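Local coordinates for BH0493 protein (Bacillus halodurans C-125, PDB 2QEE), which binds zinc and is probably a metal-dependent enzyme of the amidohydrolase superfamily, at residues Q103-D108 against E119-K124; I261-R266 against G325-M330; D276-A281 against T301-E306. All coordinates share one frame; numbering follows the deposited sequence.

Contact 1: Q103-D108 against E119-K124; sequences QGLGLD and EYFAKK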
loop_
_atom_site.group_PDB
_atom_site.type_symbol
_atom_site.label_atom_id
_atom_site.label_comp_id
_atom_site.label_asym_id
_atom_site.label_seq_id
_atom_site.Cartn_x
_atom_site.Cartn_y
_atom_site.Cartn_z
ATOM N N GLN C 103 20.569 -3.104 -25.489
ATOM C CA GLN C 103 21.710 -2.247 -25.187
ATOM C C GLN C 103 22.853 -3.076 -24.569
ATOM O O GLN C 103 24.031 -2.917 -24.936
ATOM C CB GLN C 103 21.263 -1.126 -24.227
ATOM C CG GLN C 103 22.294 -0.005 -24.130
ATOM C CD GLN C 103 22.002 0.910 -22.981
ATOM O OE1 GLN C 103 21.738 0.452 -21.838
ATOM N NE2 GLN C 103 22.010 2.223 -23.273
ATOM N N GLY C 104 22.513 -3.940 -23.609
ATOM C CA GLY C 104 23.508 -4.750 -22.893
ATOM C C GLY C 104 24.317 -5.573 -23.873
ATOM O O GLY C 104 25.529 -5.774 -23.693
ATOM N N LEU C 105 23.644 -6.051 -24.919
ATOM C CA LEU C 105 24.260 -6.950 -25.896
ATOM C C LEU C 105 25.116 -6.213 -26.915
ATOM O O LEU C 105 25.739 -6.847 -27.784
ATOM C CB LEU C 105 23.152 -7.745 -26.593
ATOM C CG LEU C 105 22.432 -8.828 -25.733
ATOM C CD1 LEU C 105 21.204 -9.293 -26.538
ATOM C CD2 LEU C 105 23.340 -9.984 -25.408
ATOM N N GLY C 106 25.187 -4.890 -26.797
ATOM C CA GLY C 106 25.936 -4.076 -27.742
ATOM C C GLY C 106 25.111 -3.761 -28.969
ATOM O O GLY C 106 25.640 -3.214 -29.954
ATOM N N LEU C 107 23.802 -4.043 -28.914
ATOM C CA LEU C 107 22.930 -3.581 -29.990
ATOM C C LEU C 107 22.492 -2.132 -29.731
ATOM O O LEU C 107 22.695 -1.568 -28.648
ATOM C CB LEU C 107 21.786 -4.549 -30.254
ATOM C CG LEU C 107 22.262 -6.011 -30.411
ATOM C CD1 LEU C 107 21.187 -7.012 -30.447
ATOM C CD2 LEU C 107 23.077 -6.182 -31.740
ATOM N N ASP C 108 21.898 -1.501 -30.726
ATOM C CA ASP C 108 21.596 -0.104 -30.593
ATOM C C ASP C 108 20.083 0.157 -30.689
ATOM O O ASP C 108 19.509 0.130 -31.773
ATOM C CB ASP C 108 22.365 0.640 -31.684
ATOM C CG ASP C 108 22.190 2.132 -31.632
ATOM O OD1 ASP C 108 21.605 2.675 -30.654
ATOM O OD2 ASP C 108 22.669 2.771 -32.603
ATOM N N GLU C 119 19.740 -10.479 -36.581
ATOM C CA GLU C 119 21.019 -10.983 -37.163
ATOM C C GLU C 119 22.055 -11.363 -36.105
ATOM O O GLU C 119 22.808 -12.312 -36.280
ATOM C CB GLU C 119 21.626 -9.988 -38.157
ATOM C CG GLU C 119 20.790 -9.717 -39.422
ATOM C CD GLU C 119 21.315 -8.537 -40.273
ATOM O OE1 GLU C 119 20.620 -8.165 -41.246
ATOM O OE2 GLU C 119 22.399 -7.984 -39.979
ATOM N N TYR C 120 22.077 -10.627 -34.991
ATOM C CA TYR C 120 22.994 -10.887 -33.914
ATOM C C TYR C 120 22.840 -12.302 -33.400
ATOM O O TYR C 120 23.822 -13.010 -33.149
ATOM C CB TYR C 120 22.772 -9.852 -32.778
ATOM C CG TYR C 120 23.557 -10.142 -31.501
ATOM C CD1 TYR C 120 24.800 -9.559 -31.257
ATOM C CD2 TYR C 120 23.045 -11.005 -30.536
ATOM C CE1 TYR C 120 25.520 -9.861 -30.058
ATOM C CE2 TYR C 120 23.735 -11.305 -29.375
ATOM C CZ TYR C 120 24.959 -10.707 -29.137
ATOM O OH TYR C 120 25.591 -11.059 -27.969
ATOM N N PHE C 121 21.600 -12.726 -33.216
ATOM C CA PHE C 121 21.330 -14.006 -32.537
ATOM C C PHE C 121 21.469 -15.205 -33.490
ATOM O O PHE C 121 21.786 -16.312 -33.041
ATOM C CB PHE C 121 19.914 -14.009 -31.920
ATOM C CG PHE C 121 19.669 -12.868 -30.954
ATOM C CD1 PHE C 121 19.909 -13.027 -29.585
ATOM C CD2 PHE C 121 19.199 -11.643 -31.415
ATOM C CE1 PHE C 121 19.686 -11.965 -28.692
ATOM C CE2 PHE C 121 18.974 -10.571 -30.528
ATOM C CZ PHE C 121 19.197 -10.724 -29.180
ATOM N N ALA C 122 21.212 -14.944 -34.770
ATOM C CA ALA C 122 21.263 -15.947 -35.846
ATOM C C ALA C 122 22.653 -16.535 -35.941
ATOM O O ALA C 122 22.808 -17.700 -36.322
ATOM C CB ALA C 122 20.873 -15.331 -37.182
ATOM N N LYS C 123 23.658 -15.751 -35.555
ATOM C CA LYS C 123 25.044 -16.212 -35.642
ATOM C C LYS C 123 25.673 -16.797 -34.380
ATOM O O LYS C 123 26.902 -16.874 -34.295
ATOM C CB LYS C 123 25.963 -15.152 -36.270
ATOM C CG LYS C 123 25.802 -13.738 -35.822
ATOM C CD LYS C 123 25.861 -12.870 -37.060
ATOM C CE LYS C 123 26.740 -11.653 -36.858
ATOM N NZ LYS C 123 26.454 -10.624 -37.912
ATOM N N LYS C 124 24.859 -17.248 -33.426
ATOM C CA LYS C 124 25.408 -17.758 -32.164
ATOM C C LYS C 124 24.826 -19.112 -31.805
ATOM O O LYS C 124 23.701 -19.411 -32.195
ATOM C CB LYS C 124 25.085 -16.772 -31.010
ATOM C CG LYS C 124 25.593 -15.366 -31.211
ATOM C CD LYS C 124 25.426 -14.535 -29.947
ATOM C CE LYS C 124 26.505 -14.905 -28.910
ATOM N NZ LYS C 124 26.649 -13.778 -27.946
HETATM O O HOH W 1 27.211 -9.184 -27.135
#
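Leu-105 and Leu-107 reach from the end of helix 93-104 to the paired rings of Tyr-120 and Phe-121 on helix 114-122. The first helix stops in a Schellman motif: Gly-106 takes positive phi, and its N bonds back to the O of Gln-103. That turn places a leucine on each side of the glycine, both pointing at the other segment.

The Leu-105 side chain crosses those of Tyr-120 and Phe-121 at about a right angle, with one methyl to each. CD1 goes to Phe-121, 3.6 Å from CZ, while CD2 goes to the phenol end of Tyr-120, 3.6 Å from OH. Leu-107 takes the other end of the tyrosine, crossing it obliquely; its CD2 is 3.8 Å from Tyr-120 CD1 and also meets CB. Its CD1 also lies against Tyr-120 CB and CG and comes no nearer than 4.2 Å to Phe-121 CE2. The tyrosine is therefore gripped near its root by one leucine and near its hydroxyl by the other.

The rings brace each other from within their own segment. CD2 of Tyr-120 stands 3.7 Å above the Phe-121 plane, over its centre. In Tyr-120 the CG lies anti to the backbone N (chi1 172°), whereas in Phe-121 it lies beside the N (chi1 -57°), and with these different first torsions both consecutive rings meet the leucine pair. Gln-129 of helix 126-136 packs against Leu-105 and both rings, and Trp-42 also touches Phe-121.

Around the phenol oxygen, Lys-124 NZ donates to Tyr-120 OH, and also bonds to Gln-129 and Thr-132. A water completes the bridge between the segments, donating to Leu-105 O at 2.8 Å and lying 2.6 Å from Tyr-120 OH.

Contact 2: I261-R266 against G325-M330; sequences IGVKKR and GCWWFM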
loop_
_atom_site.group_PDB
_atom_site.type_symbol
_atom_site.label_atom_id
_atom_site.label_comp_id
_atom_site.label_asym_id
_atom_site.label_seq_id
_atom_site.Cartn_x
_atom_site.Cartn_y
_atom_site.Cartn_z
ATOM N N ILE C 261 2.826 -17.745 -3.466
ATOM C CA ILE C 261 1.428 -17.764 -3.116
ATOM C C ILE C 261 0.717 -16.534 -3.728
ATOM O O ILE C 261 1.217 -15.417 -3.622
ATOM C CB ILE C 261 1.274 -17.724 -1.595
ATOM C CG1 ILE C 261 1.839 -19.017 -0.948
ATOM C CG2 ILE C 261 -0.236 -17.545 -1.222
ATOM C CD1 ILE C 261 2.140 -18.878 0.579
ATOM N N GLY C 262 -0.458 -16.737 -4.334
ATOM C CA GLY C 262 -1.318 -15.582 -4.684
ATOM C C GLY C 262 -1.759 -15.546 -6.143
ATOM O O GLY C 262 -2.500 -14.632 -6.532
ATOM N N VAL C 263 -1.395 -16.566 -6.923
ATOM C CA VAL C 263 -1.716 -16.575 -8.359
ATOM C C VAL C 263 -3.089 -17.224 -8.550
ATOM O O VAL C 263 -3.347 -18.313 -8.021
ATOM C CB VAL C 263 -0.624 -17.292 -9.221
ATOM C CG1 VAL C 263 -0.417 -18.765 -8.805
ATOM C CG2 VAL C 263 -0.981 -17.175 -10.677
ATOM N N LYS C 264 -3.966 -16.506 -9.223
ATOM C CA LYS C 264 -5.283 -17.044 -9.601
ATOM C C LYS C 264 -5.194 -17.471 -11.089
ATOM O O LYS C 264 -5.148 -16.648 -12.003
ATOM C CB LYS C 264 -6.363 -15.970 -9.352
ATOM C CG LYS C 264 -7.772 -16.456 -9.777
ATOM C CD LYS C 264 -8.871 -15.529 -9.173
ATOM C CE LYS C 264 -10.249 -16.180 -9.340
ATOM N NZ LYS C 264 -11.365 -15.214 -9.138
ATOM N N LYS C 265 -5.162 -18.779 -11.344
ATOM C CA LYS C 265 -4.889 -19.263 -12.704
ATOM C C LYS C 265 -5.999 -19.069 -13.728
ATOM O O LYS C 265 -7.184 -19.230 -13.420
ATOM C CB LYS C 265 -4.528 -20.759 -12.700
ATOM C CG LYS C 265 -3.338 -21.174 -11.818
ATOM C CD LYS C 265 -1.999 -20.716 -12.332
ATOM C CE LYS C 265 -1.565 -21.460 -13.571
ATOM N NZ LYS C 265 -0.332 -20.834 -14.192
ATOM N N ARG C 266 -5.609 -18.744 -14.950
ATOM C CA ARG C 266 -6.520 -18.816 -16.102
ATOM C C ARG C 266 -7.826 -18.033 -15.924
ATOM O O ARG C 266 -8.940 -18.554 -16.218
ATOM C CB ARG C 266 -6.827 -20.288 -16.421
ATOM C CG ARG C 266 -5.589 -21.095 -16.819
ATOM C CD ARG C 266 -5.970 -22.597 -16.956
ATOM N NE ARG C 266 -6.427 -23.158 -15.678
ATOM C CZ ARG C 266 -5.621 -23.689 -14.755
ATOM N NH1 ARG C 266 -4.305 -23.760 -14.956
ATOM N NH2 ARG C 266 -6.139 -24.151 -13.626
ATOM N N GLY C 325 12.463 -12.060 -3.138
ATOM C CA GLY C 325 12.133 -11.540 -4.464
ATOM C C GLY C 325 10.840 -10.717 -4.515
ATOM O O GLY C 325 10.055 -10.622 -3.570
ATOM N N CYS C 326 10.660 -10.126 -5.687
ATOM C CA CYS C 326 9.489 -9.372 -5.980
ATOM C C CYS C 326 8.914 -10.012 -7.198
ATOM O O CYS C 326 9.351 -9.746 -8.299
ATOM C CB CYS C 326 9.924 -7.924 -6.279
ATOM S SG CYS C 326 10.838 -7.135 -4.929
ATOM N N TRP C 327 7.916 -10.857 -6.966
ATOM C CA TRP C 327 7.454 -11.784 -7.966
ATOM C C TRP C 327 6.442 -11.136 -8.910
ATOM O O TRP C 327 5.410 -10.617 -8.436
ATOM C CB TRP C 327 6.773 -12.927 -7.166
ATOM C CG TRP C 327 6.286 -14.099 -7.951
ATOM C CD1 TRP C 327 6.822 -14.600 -9.101
ATOM C CD2 TRP C 327 5.161 -14.941 -7.623
ATOM N NE1 TRP C 327 6.079 -15.689 -9.526
ATOM C CE2 TRP C 327 5.066 -15.924 -8.640
ATOM C CE3 TRP C 327 4.248 -14.971 -6.562
ATOM C CZ2 TRP C 327 4.069 -16.924 -8.640
ATOM C CZ3 TRP C 327 3.263 -15.979 -6.561
ATOM C CH2 TRP C 327 3.182 -16.922 -7.590
ATOM N N TRP C 328 6.738 -11.208 -10.207
ATOM C CA TRP C 328 5.751 -11.058 -11.303
ATOM C C TRP C 328 5.071 -9.667 -11.250
ATOM O O TRP C 328 5.676 -8.643 -11.589
ATOM C CB TRP C 328 4.724 -12.187 -11.150
ATOM C CG TRP C 328 3.841 -12.490 -12.277
ATOM C CD1 TRP C 328 3.642 -11.783 -13.444
ATOM C CD2 TRP C 328 3.033 -13.671 -12.369
ATOM N NE1 TRP C 328 2.728 -12.477 -14.253
ATOM C CE2 TRP C 328 2.359 -13.628 -13.604
ATOM C CE3 TRP C 328 2.814 -14.752 -11.510
ATOM C CZ2 TRP C 328 1.462 -14.631 -13.997
ATOM C CZ3 TRP C 328 1.938 -15.758 -11.910
ATOM C CH2 TRP C 328 1.277 -15.682 -13.147
ATOM N N PHE C 329 3.854 -9.595 -10.733
ATOM C CA PHE C 329 3.136 -8.280 -10.686
ATOM C C PHE C 329 3.724 -7.322 -9.618
ATOM O O PHE C 329 3.429 -6.134 -9.598
ATOM C CB PHE C 329 1.650 -8.468 -10.469
ATOM C CG PHE C 329 1.020 -9.345 -11.502
ATOM C CD1 PHE C 329 1.154 -9.072 -12.844
ATOM C CD2 PHE C 329 0.278 -10.467 -11.095
ATOM C CE1 PHE C 329 0.564 -9.918 -13.771
ATOM C CE2 PHE C 329 -0.299 -11.303 -12.007
ATOM C CZ PHE C 329 -0.165 -11.048 -13.321
ATOM N N MET C 330 4.615 -7.874 -8.779
ATOM C CA MET C 330 5.415 -7.099 -7.828
ATOM C C MET C 330 6.730 -6.613 -8.472
ATOM O O MET C 330 7.449 -5.786 -7.882
ATOM C CB MET C 330 5.797 -7.909 -6.569
ATOM C CG MET C 330 4.626 -8.551 -5.759
ATOM S SD MET C 330 3.620 -7.299 -4.924
ATOM C CE MET C 330 2.477 -6.885 -6.230
#
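Val-263 meets two consecutive tryptophans with one side of its small side chain. Its CG2, anti to the backbone N, presses on the six-membered ring of Trp-328, 3.5 Å from CZ3 and 3.7 Å from CH2, and the two side chains cross at about a right angle. CB of the valine is 4.2 Å from Trp-327 CH2. The tip of that second indole also meets backbone: CZ3 of Trp-327 is 3.6 Å from Ile-261 N, and Gly-262 N lies at the ring edge, near its plane. The Ile-261 side chain points away, so its part in the contact is through main-chain atoms.

Next come the groups that hold the indoles. CE3 of Trp-328 sits 3.6 Å above one face of Trp-327, toward the rim, while Phe-329 CZ lies over a face of Trp-328. Tyr-52 adds a further ring to Trp-328, their planes about 20° apart. Trp-327 also touches Asp-357, a zinc ligand, and its side chain comes within about 4 Å of the zinc ion, placing this packing in the wall of the metal site.

Strand 257-264 supplies one side of the contact, flanked by strand 222-226 at Leu-226 and by strand 298-302 at Thr-301; the tryptophans belong to the loop between strand 321-323 and helix 333-347, and Cys-326 and Met-330 of that loop pack on the helix.

Contact 3: D276-A281 against T301-E306; sequences DFVGKA and TMLSRE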
loop_
_atom_site.group_PDB
_atom_site.type_symbol
_atom_site.label_atom_id
_atom_site.label_comp_id
_atom_site.label_asym_id
_atom_site.label_seq_id
_atom_site.Cartn_x
_atom_site.Cartn_y
_atom_site.Cartn_z
ATOM N N ASP C 276 -3.211 -15.210 -16.175
ATOM C CA ASP C 276 -3.272 -15.466 -14.720
ATOM C C ASP C 276 -3.407 -14.148 -13.961
ATOM O O ASP C 276 -2.859 -13.129 -14.403
ATOM C CB ASP C 276 -1.998 -16.166 -14.273
ATOM C CG ASP C 276 -1.873 -17.603 -14.826
ATOM O OD1 ASP C 276 -2.867 -18.202 -15.307
ATOM O OD2 ASP C 276 -0.769 -18.155 -14.689
ATOM N N PHE C 277 -4.143 -14.178 -12.850
ATOM C CA PHE C 277 -4.467 -12.996 -12.086
ATOM C C PHE C 277 -3.890 -13.169 -10.668
ATOM O O PHE C 277 -3.049 -14.099 -10.408
ATOM C CB PHE C 277 -6.014 -12.804 -12.164
ATOM C CG PHE C 277 -6.569 -11.524 -11.513
ATOM C CD1 PHE C 277 -5.957 -10.270 -11.627
ATOM C CD2 PHE C 277 -7.781 -11.593 -10.806
ATOM C CE1 PHE C 277 -6.557 -9.102 -11.045
ATOM C CE2 PHE C 277 -8.382 -10.421 -10.256
ATOM C CZ PHE C 277 -7.715 -9.196 -10.331
ATOM N N VAL C 278 -4.264 -12.253 -9.791
ATOM C CA VAL C 278 -3.724 -12.189 -8.434
ATOM C C VAL C 278 -4.835 -12.025 -7.381
ATOM O O VAL C 278 -5.898 -11.413 -7.664
ATOM C CB VAL C 278 -2.749 -10.968 -8.377
ATOM C CG1 VAL C 278 -3.477 -9.635 -8.645
ATOM C CG2 VAL C 278 -1.985 -10.927 -6.982
ATOM N N GLY C 279 -4.604 -12.516 -6.157
ATOM C CA GLY C 279 -5.520 -12.223 -5.037
ATOM C C GLY C 279 -4.685 -12.182 -3.770
ATOM O O GLY C 279 -3.645 -12.862 -3.696
ATOM N N LYS C 280 -5.157 -11.400 -2.804
ATOM C CA LYS C 280 -4.570 -11.384 -1.464
ATOM C C LYS C 280 -4.858 -12.730 -0.785
ATOM O O LYS C 280 -5.964 -13.239 -0.876
ATOM C CB LYS C 280 -5.111 -10.214 -0.627
ATOM C CG LYS C 280 -4.341 -10.031 0.727
ATOM C CD LYS C 280 -5.058 -8.985 1.512
ATOM C CE LYS C 280 -4.327 -8.725 2.848
ATOM N NZ LYS C 280 -5.042 -7.711 3.652
ATOM N N ALA C 281 -3.848 -13.280 -0.103
ATOM C CA ALA C 281 -4.005 -14.583 0.594
ATOM C C ALA C 281 -4.115 -14.316 2.100
ATOM O O ALA C 281 -3.614 -13.282 2.634
ATOM C CB ALA C 281 -2.739 -15.555 0.321
ATOM N N THR C 301 7.493 -16.294 -1.413
ATOM C CA THR C 301 7.247 -15.025 -2.101
ATOM C C THR C 301 5.729 -14.945 -2.340
ATOM O O THR C 301 5.074 -15.997 -2.529
ATOM C CB THR C 301 8.080 -14.898 -3.398
ATOM O OG1 THR C 301 8.169 -13.522 -3.803
ATOM C CG2 THR C 301 7.538 -15.739 -4.591
ATOM N N MET C 302 5.182 -13.719 -2.357
ATOM C CA MET C 302 3.712 -13.592 -2.466
ATOM C C MET C 302 3.371 -12.623 -3.567
ATOM O O MET C 302 4.144 -11.713 -3.863
ATOM C CB MET C 302 3.032 -13.176 -1.162
ATOM C CG MET C 302 3.201 -14.249 -0.064
ATOM S SD MET C 302 2.396 -13.954 1.465
ATOM C CE MET C 302 0.707 -14.586 0.983
ATOM N N LEU C 303 2.208 -12.835 -4.173
ATOM C CA LEU C 303 1.927 -12.076 -5.408
ATOM C C LEU C 303 1.170 -10.746 -5.191
ATOM O O LEU C 303 1.252 -9.842 -6.052
ATOM C CB LEU C 303 1.135 -12.958 -6.389
ATOM C CG LEU C 303 1.003 -12.474 -7.838
ATOM C CD1 LEU C 303 2.318 -12.177 -8.566
ATOM C CD2 LEU C 303 0.189 -13.592 -8.653
ATOM N N SER C 304 0.375 -10.694 -4.136
ATOM C CA SER C 304 -0.476 -9.479 -3.890
ATOM C C SER C 304 0.409 -8.379 -3.234
ATOM O O SER C 304 1.101 -8.642 -2.244
ATOM C CB SER C 304 -1.668 -9.847 -2.985
ATOM O OG SER C 304 -2.384 -8.659 -2.592
ATOM N N ARG C 305 0.220 -7.119 -3.687
ATOM C CA ARG C 305 0.880 -5.986 -3.046
ATOM C C ARG C 305 0.493 -5.971 -1.572
ATOM O O ARG C 305 1.299 -5.613 -0.704
ATOM C CB ARG C 305 0.427 -4.660 -3.700
ATOM C CG ARG C 305 1.179 -3.453 -3.141
ATOM C CD ARG C 305 0.552 -2.167 -3.732
ATOM N NE ARG C 305 1.319 -1.034 -3.203
ATOM C CZ ARG C 305 0.842 0.195 -3.080
ATOM N NH1 ARG C 305 -0.415 0.446 -3.450
ATOM N NH2 ARG C 305 1.650 1.171 -2.672
ATOM N N GLU C 306 -0.758 -6.361 -1.287
ATOM C CA GLU C 306 -1.370 -6.151 0.013
ATOM C C GLU C 306 -0.909 -7.212 1.055
ATOM O O GLU C 306 -1.223 -7.107 2.255
ATOM C CB GLU C 306 -2.900 -6.138 -0.095
ATOM C CG GLU C 306 -3.405 -4.834 -0.658
ATOM C CD GLU C 306 -2.986 -4.584 -2.101
ATOM O OE1 GLU C 306 -3.172 -5.511 -2.931
ATOM O OE2 GLU C 306 -2.604 -3.412 -2.400
HETATM O O HOH W 2 -0.856 -12.932 -2.616
#
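The carbonyl O of Leu-303 is buried here with no polar partner in the model, and the nearest atom across the contact is a methyl, CG2 of Val-278, at 3.5 Å. This happens just past the end of strand 298-302, in the mixed sheet of what is probably the distorted beta/alpha barrel of the amidohydrolase superfamily, where strand 277-278 and the residues after it pack on the loop that follows strand 298-302. The same CG2 is also pushed tightly against Leu-303 CG, again at 3.5 Å, while Leu-303 CD2 reaches back to the O of Phe-277.

Farther along, Ser-304 points toward the other segment, its CB 3.6 Å from Lys-280 CA and its OG beside Lys-280 CB. Lys-280 then runs out fully extended and passes at about a right angle to Glu-306: its CD lies 3.9 Å from Glu-306 CB, and its CE 3.6 Å from Glu-306 O. An alanine in place of Lys-280 would keep CB but would probably leave Glu-306 CB and O without the CD and CE now lying against them, opening a gap there. Lys-280 also packs on Lys-280 of both neighbouring subunits, so the contact reaches the place where the three chains meet.

Next to Lys-280 in sequence, Ala-281 meets Met-302: its CB touches the methyl CE, the methionine chain being bent at chi3. Between these apolar patches a water accepts from Ser-304 N and lies 3.0 Å from Gly-279 O, to which it probably donates.

Ser-304 forms an ST turn. Its OG, anti to the backbone N (chi1 172°), accepts from Glu-306 N at 3.1 Å, with an N-H...O angle of 146°.

Overall arrangement
Contact 1 closes first along the chain, between helices 93-104 and 114-122, in a helical region far from the other two contacts: its centre is 31 Å from that of contact 2 and 36 Å from that of contact 3, on the opposite side of the chain's centre from the latter. Contacts 2 and 3 have centres only 5 Å apart, and contact 3 is nested inside the loop that contact 2 closes. They share the mixed sheet, where strand 257-264 neighbours both 277-278 and 298-302, and a salt bridge from Lys-265 to Asp-276 joins them directly. Both also touch the second subunit, so this part of the sheet connects the zinc site with the trimer interface.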